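Local coordinates for protein probable chitinase A (Chromobacterium violaceum, PDB 4TX8) that probably hydrolyses chitin as a family 18 endochitinase, carrying a carbohydrate-binding module beside its catalytic barrel, at residues T194-Q197 with N198-S202; S233-V236 with S237-Q241. All coordinates share one frame; numbering follows the deposited sequence.

Contact 1. Residues T194-Q197 with N198-S202; sequences TQVQ and NFVNS
With CG1 of both V196 and V200 anti to the backbone N (chi1 168° and 167°), a rotamer the helix readily accepts for a beta-branched residue, V196 CG1 and V200 CG2 come into loose contact at 4.4 Å, one turn apart. V200 CG2 also lies 3.3 Å from V196 O. N198 and N201 take the other common helical rotamer, with CG anti to the carbonyl carbon; N201 CG thus lies back along the helix, 3.2 Å from Q197 O, an oxygen already hydrogen-bonded to N201 N. The N-H groups of N198, F199, V200 and N201 each donate to the carbonyl four residues earlier. S202 suits its place because its small hydroxyl can turn back on the helix: OG donates to N198 O at 2.8 Å, while S202 N reaches that oxygen from the other face of the carbonyl plane. The N198 amide lies back over T194 O, and this short side chain still reaches N146 O through ND2. S202 OG also hydrogen-bonds V149 N. Helix 193-210, which links parallel strands 176-182 and 214-218, has this polar flank toward N146 and V149, whereas V196, V200 and the large apolar ring of F199, suited to a buried interface, face helix 230-246.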
loop_
_atom_site.group_PDB
_atom_site.type_symbol
_atom_site.label_atom_id
_atom_site.label_comp_id
_atom_site.label_asym_id
_atom_site.label_seq_id
_atom_site.Cartn_x
_atom_site.Cartn_y
_atom_site.Cartn_z
ATOM N N THR A 194 -25.816 -10.008 10.641
ATOM C CA THR A 194 -26.215 -8.635 10.930
ATOM C C THR A 194 -25.051 -7.670 10.750
ATOM O O THR A 194 -25.219 -6.557 10.248
ATOM C CB THR A 194 -26.756 -8.491 12.362
ATOM O OG1 THR A 194 -27.648 -9.575 12.649
ATOM C CG2 THR A 194 -27.489 -7.168 12.520
ATOM N N GLN A 195 -23.867 -8.101 11.164
ATOM C CA GLN A 195 -22.684 -7.261 11.055
ATOM C C GLN A 195 -22.237 -7.170 9.602
ATOM O O GLN A 195 -21.794 -6.114 9.147
ATOM C CB GLN A 195 -21.566 -7.798 11.946
ATOM C CG GLN A 195 -21.916 -7.740 13.426
ATOM C CD GLN A 195 -20.859 -8.359 14.311
ATOM O OE1 GLN A 195 -20.042 -9.159 13.856
ATOM N NE2 GLN A 195 -20.869 -7.992 15.586
ATOM N N VAL A 196 -22.367 -8.280 8.881
ATOM C CA VAL A 196 -22.087 -8.313 7.450
ATOM C C VAL A 196 -22.929 -7.270 6.719
ATOM O O VAL A 196 -22.414 -6.514 5.896
ATOM C CB VAL A 196 -22.357 -9.712 6.852
ATOM C CG1 VAL A 196 -22.341 -9.661 5.329
ATOM C CG2 VAL A 196 -21.338 -10.718 7.372
ATOM N N GLN A 197 -24.217 -7.217 7.044
ATOM C CA GLN A 197 -25.119 -6.267 6.404
ATOM C C GLN A 197 -24.749 -4.821 6.729
ATOM O O GLN A 197 -24.798 -3.956 5.854
ATOM C CB GLN A 197 -26.567 -6.550 6.807
ATOM C CG GLN A 197 -27.115 -7.836 6.212
ATOM C CD GLN A 197 -26.940 -7.896 4.705
ATOM O OE1 GLN A 197 -26.265 -8.782 4.182
ATOM N NE2 GLN A 197 -27.549 -6.949 4.000
ATOM N N ASN A 198 -24.369 -4.559 7.978
ATOM C CA ASN A 198 -23.932 -3.219 8.371
ATOM C C ASN A 198 -22.660 -2.820 7.630
ATOM O O ASN A 198 -22.509 -1.676 7.201
ATOM C CB ASN A 198 -23.702 -3.141 9.881
ATOM C CG ASN A 198 -24.994 -3.178 10.675
ATOM O OD1 ASN A 198 -26.070 -2.902 10.146
ATOM N ND2 ASN A 198 -24.892 -3.511 11.955
ATOM N N PHE A 199 -21.754 -3.782 7.486
ATOM C CA PHE A 199 -20.522 -3.609 6.720
ATOM C C PHE A 199 -20.839 -3.205 5.290
ATOM O O PHE A 199 -20.366 -2.180 4.801
ATOM C CB PHE A 199 -19.706 -4.907 6.750
ATOM C CG PHE A 199 -18.397 -4.843 6.003
ATOM C CD1 PHE A 199 -18.336 -5.151 4.651
ATOM C CD2 PHE A 199 -17.223 -4.519 6.663
ATOM C CE1 PHE A 199 -17.135 -5.113 3.967
ATOM C CE2 PHE A 199 -16.018 -4.479 5.987
ATOM C CZ PHE A 199 -15.973 -4.779 4.635
ATOM N N VAL A 200 -21.655 -4.020 4.633
ATOM C CA VAL A 200 -22.014 -3.803 3.239
ATOM C C VAL A 200 -22.714 -2.461 3.034
ATOM O O VAL A 200 -22.299 -1.660 2.194
ATOM C CB VAL A 200 -22.919 -4.939 2.725
ATOM C CG1 VAL A 200 -23.540 -4.568 1.394
ATOM C CG2 VAL A 200 -22.125 -6.234 2.612
ATOM N N ASN A 201 -23.764 -2.215 3.811
ATOM C CA ASN A 201 -24.562 -1.005 3.653
ATOM C C ASN A 201 -23.781 0.278 3.936
ATOM O O ASN A 201 -23.852 1.228 3.159
ATOM C CB ASN A 201 -25.800 -1.063 4.550
ATOM C CG ASN A 201 -26.782 -2.140 4.121
ATOM O OD1 ASN A 201 -26.773 -2.585 2.973
ATOM N ND2 ASN A 201 -27.641 -2.558 5.044
ATOM N N SER A 202 -23.036 0.314 5.039
ATOM C CA SER A 202 -22.334 1.540 5.409
ATOM C C SER A 202 -21.221 1.871 4.410
ATOM O O SER A 202 -21.039 3.035 4.051
ATOM C CB SER A 202 -21.768 1.444 6.833
ATOM O OG SER A 202 -20.765 0.451 6.939
#

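Contact 2. Residues S233-V236 with S237-Q241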
loop_
_atom_site.group_PDB
_atom_site.type_symbol
_atom_site.label_atom_id
_atom_site.label_comp_id
_atom_site.label_asym_id
_atom_site.label_seq_id
_atom_site.Cartn_x
_atom_site.Cartn_y
_atom_site.Cartn_z
ATOM N N SER A 233 -14.853 -16.330 6.390
ATOM C CA SER A 233 -15.960 -16.558 5.463
ATOM C C SER A 233 -16.812 -15.309 5.278
ATOM O O SER A 233 -17.216 -14.984 4.162
ATOM C CB SER A 233 -16.846 -17.707 5.949
ATOM O OG SER A 233 -16.152 -18.937 5.911
ATOM N N ASN A 234 -17.085 -14.613 6.376
ATOM C CA ASN A 234 -17.979 -13.464 6.335
ATOM C C ASN A 234 -17.402 -12.286 5.557
ATOM O O ASN A 234 -18.145 -11.522 4.949
ATOM C CB ASN A 234 -18.341 -13.024 7.753
ATOM C CG ASN A 234 -19.172 -14.059 8.488
ATOM O OD1 ASN A 234 -19.790 -14.929 7.872
ATOM N ND2 ASN A 234 -19.195 -13.968 9.813
ATOM N N LEU A 235 -16.079 -12.142 5.572
ATOM C CA LEU A 235 -15.435 -11.047 4.852
ATOM C C LEU A 235 -15.586 -11.225 3.342
ATOM O O LEU A 235 -15.885 -10.271 2.627
ATOM C CB LEU A 235 -13.954 -10.945 5.230
ATOM C CG LEU A 235 -13.141 -9.830 4.566
ATOM C CD1 LEU A 235 -13.783 -8.471 4.802
ATOM C CD2 LEU A 235 -11.700 -9.838 5.069
ATOM N N VAL A 236 -15.382 -12.448 2.865
ATOM C CA VAL A 236 -15.551 -12.755 1.447
ATOM C C VAL A 236 -16.986 -12.487 1.005
ATOM O O VAL A 236 -17.227 -11.878 -0.038
ATOM C CB VAL A 236 -15.185 -14.218 1.137
ATOM C CG1 VAL A 236 -15.582 -14.581 -0.287
ATOM C CG2 VAL A 236 -13.698 -14.449 1.356
ATOM N N SER A 237 -17.937 -12.940 1.815
ATOM C CA SER A 237 -19.351 -12.726 1.535
ATOM C C SER A 237 -19.688 -11.239 1.526
ATOM O O SER A 237 -20.435 -10.768 0.670
ATOM C CB SER A 237 -20.214 -13.459 2.564
ATOM O OG SER A 237 -21.591 -13.227 2.333
ATOM N N ALA A 238 -19.123 -10.505 2.478
ATOM C CA ALA A 238 -19.382 -9.075 2.604
ATOM C C ALA A 238 -18.870 -8.302 1.392
ATOM O O ALA A 238 -19.571 -7.443 0.856
ATOM C CB ALA A 238 -18.755 -8.534 3.876
ATOM N N VAL A 239 -17.652 -8.610 0.961
ATOM C CA VAL A 239 -17.059 -7.910 -0.173
ATOM C C VAL A 239 -17.830 -8.220 -1.458
ATOM O O VAL A 239 -18.091 -7.328 -2.263
ATOM C CB VAL A 239 -15.566 -8.269 -0.339
ATOM C CG1 VAL A 239 -14.997 -7.638 -1.595
ATOM C CG2 VAL A 239 -14.780 -7.805 0.881
ATOM N N LYS A 240 -18.217 -9.481 -1.630
ATOM C CA LYS A 240 -19.020 -9.890 -2.780
ATOM C C LYS A 240 -20.360 -9.156 -2.845
ATOM O O LYS A 240 -20.790 -8.732 -3.920
ATOM C CB LYS A 240 -19.264 -11.398 -2.749
ATOM C CG LYS A 240 -18.050 -12.235 -3.102
ATOM C CD LYS A 240 -18.295 -13.692 -2.754
ATOM C CE LYS A 240 -18.323 -14.578 -3.989
ATOM N NZ LYS A 240 -16.964 -14.791 -4.558
ATOM N N GLN A 241 -21.014 -9.010 -1.695
ATOM C CA GLN A 241 -22.306 -8.325 -1.623
ATOM C C GLN A 241 -22.147 -6.840 -1.912
ATOM O O GLN A 241 -22.972 -6.238 -2.599
ATOM C CB GLN A 241 -22.955 -8.524 -0.251
ATOM C CG GLN A 241 -23.480 -9.933 -0.005
ATOM C CD GLN A 241 -24.081 -10.098 1.380
ATOM O OE1 GLN A 241 -23.676 -10.973 2.146
ATOM N NE2 GLN A 241 -25.058 -9.260 1.705
#
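L235 and V239 lie side by side on one flank of the helix, pointing the same way, with L235 CD1 4.1 Å from V239 CG2. Branched aliphatic residues suit these two buried positions, one turn apart, because their methyl groups pack against each other there. A second such pair follows at V236 and K240. Here the lysine contributes the hydrocarbon part of its chain: CD rests 3.8 Å from V236 CG1, and CG comes within 3.2 Å of V236 O. The chain then bends at its last two torsions (chi3 115°, chi4 74°), and NZ hydrogen-bonds G281 O. One residue therefore serves both an apolar neighbour and a polar partner, as a long amphipathic side chain can at a helix surface.

Beneath the side chains, the backbone sets their spacing. The N-H groups of S237, A238, V239 and K240 hydrogen-bond to the carbonyls four residues earlier; A238 N to N234 O is 2.8 Å. A238 carries only a methyl; its CB lies 3.2 Å from N234 O, and F199 of helix 193-210 packs on the methyl from roughly the opposite side. On another flank, S237 OG, anti to its own N (chi1 178°), donates to Q241 OE1 at 3.1 Å, in the carbonyl plane and on a lone pair. This bond helps fix the rotation of the Q241 amide.

Farther out, N234 ND2 hydrogen-bonds L190 O, and L282 packs against V236, V239 and K240. Helix 230-246 thus presents different faces to helix 193-210 and to surrounding loops. It connects parallel strands 214-218 and 251-254, a beta-alpha-beta unit of the TIM barrel on which family 18 glycoside hydrolases are built.

In the fold
Contacts 1 and 2 belong to successive barrel helices, 193-210 and 230-246, their centres 10 Å apart. F199 CD1 packs 3.5 Å from A238 CB, and V200 CG2 lies 3.3 Å from A238 O. In the Q197 conformer described, one of two, OE1 is 2.8 Å from Q241 NE2, a tentative hydrogen bond. Strand 214-218, between the helices in sequence, ends at D218, which with E220 and A255 forms the calcium site. Side chain to side chain, L235 is about 10 Å from D218 and F199 about 12 Å; L235 is about 11 Å from the ion. D218 and E220 match the DxxDxDxE sequence that carries the catalytic acid in family 18 enzymes, so both contacts probably flank the active-site strand.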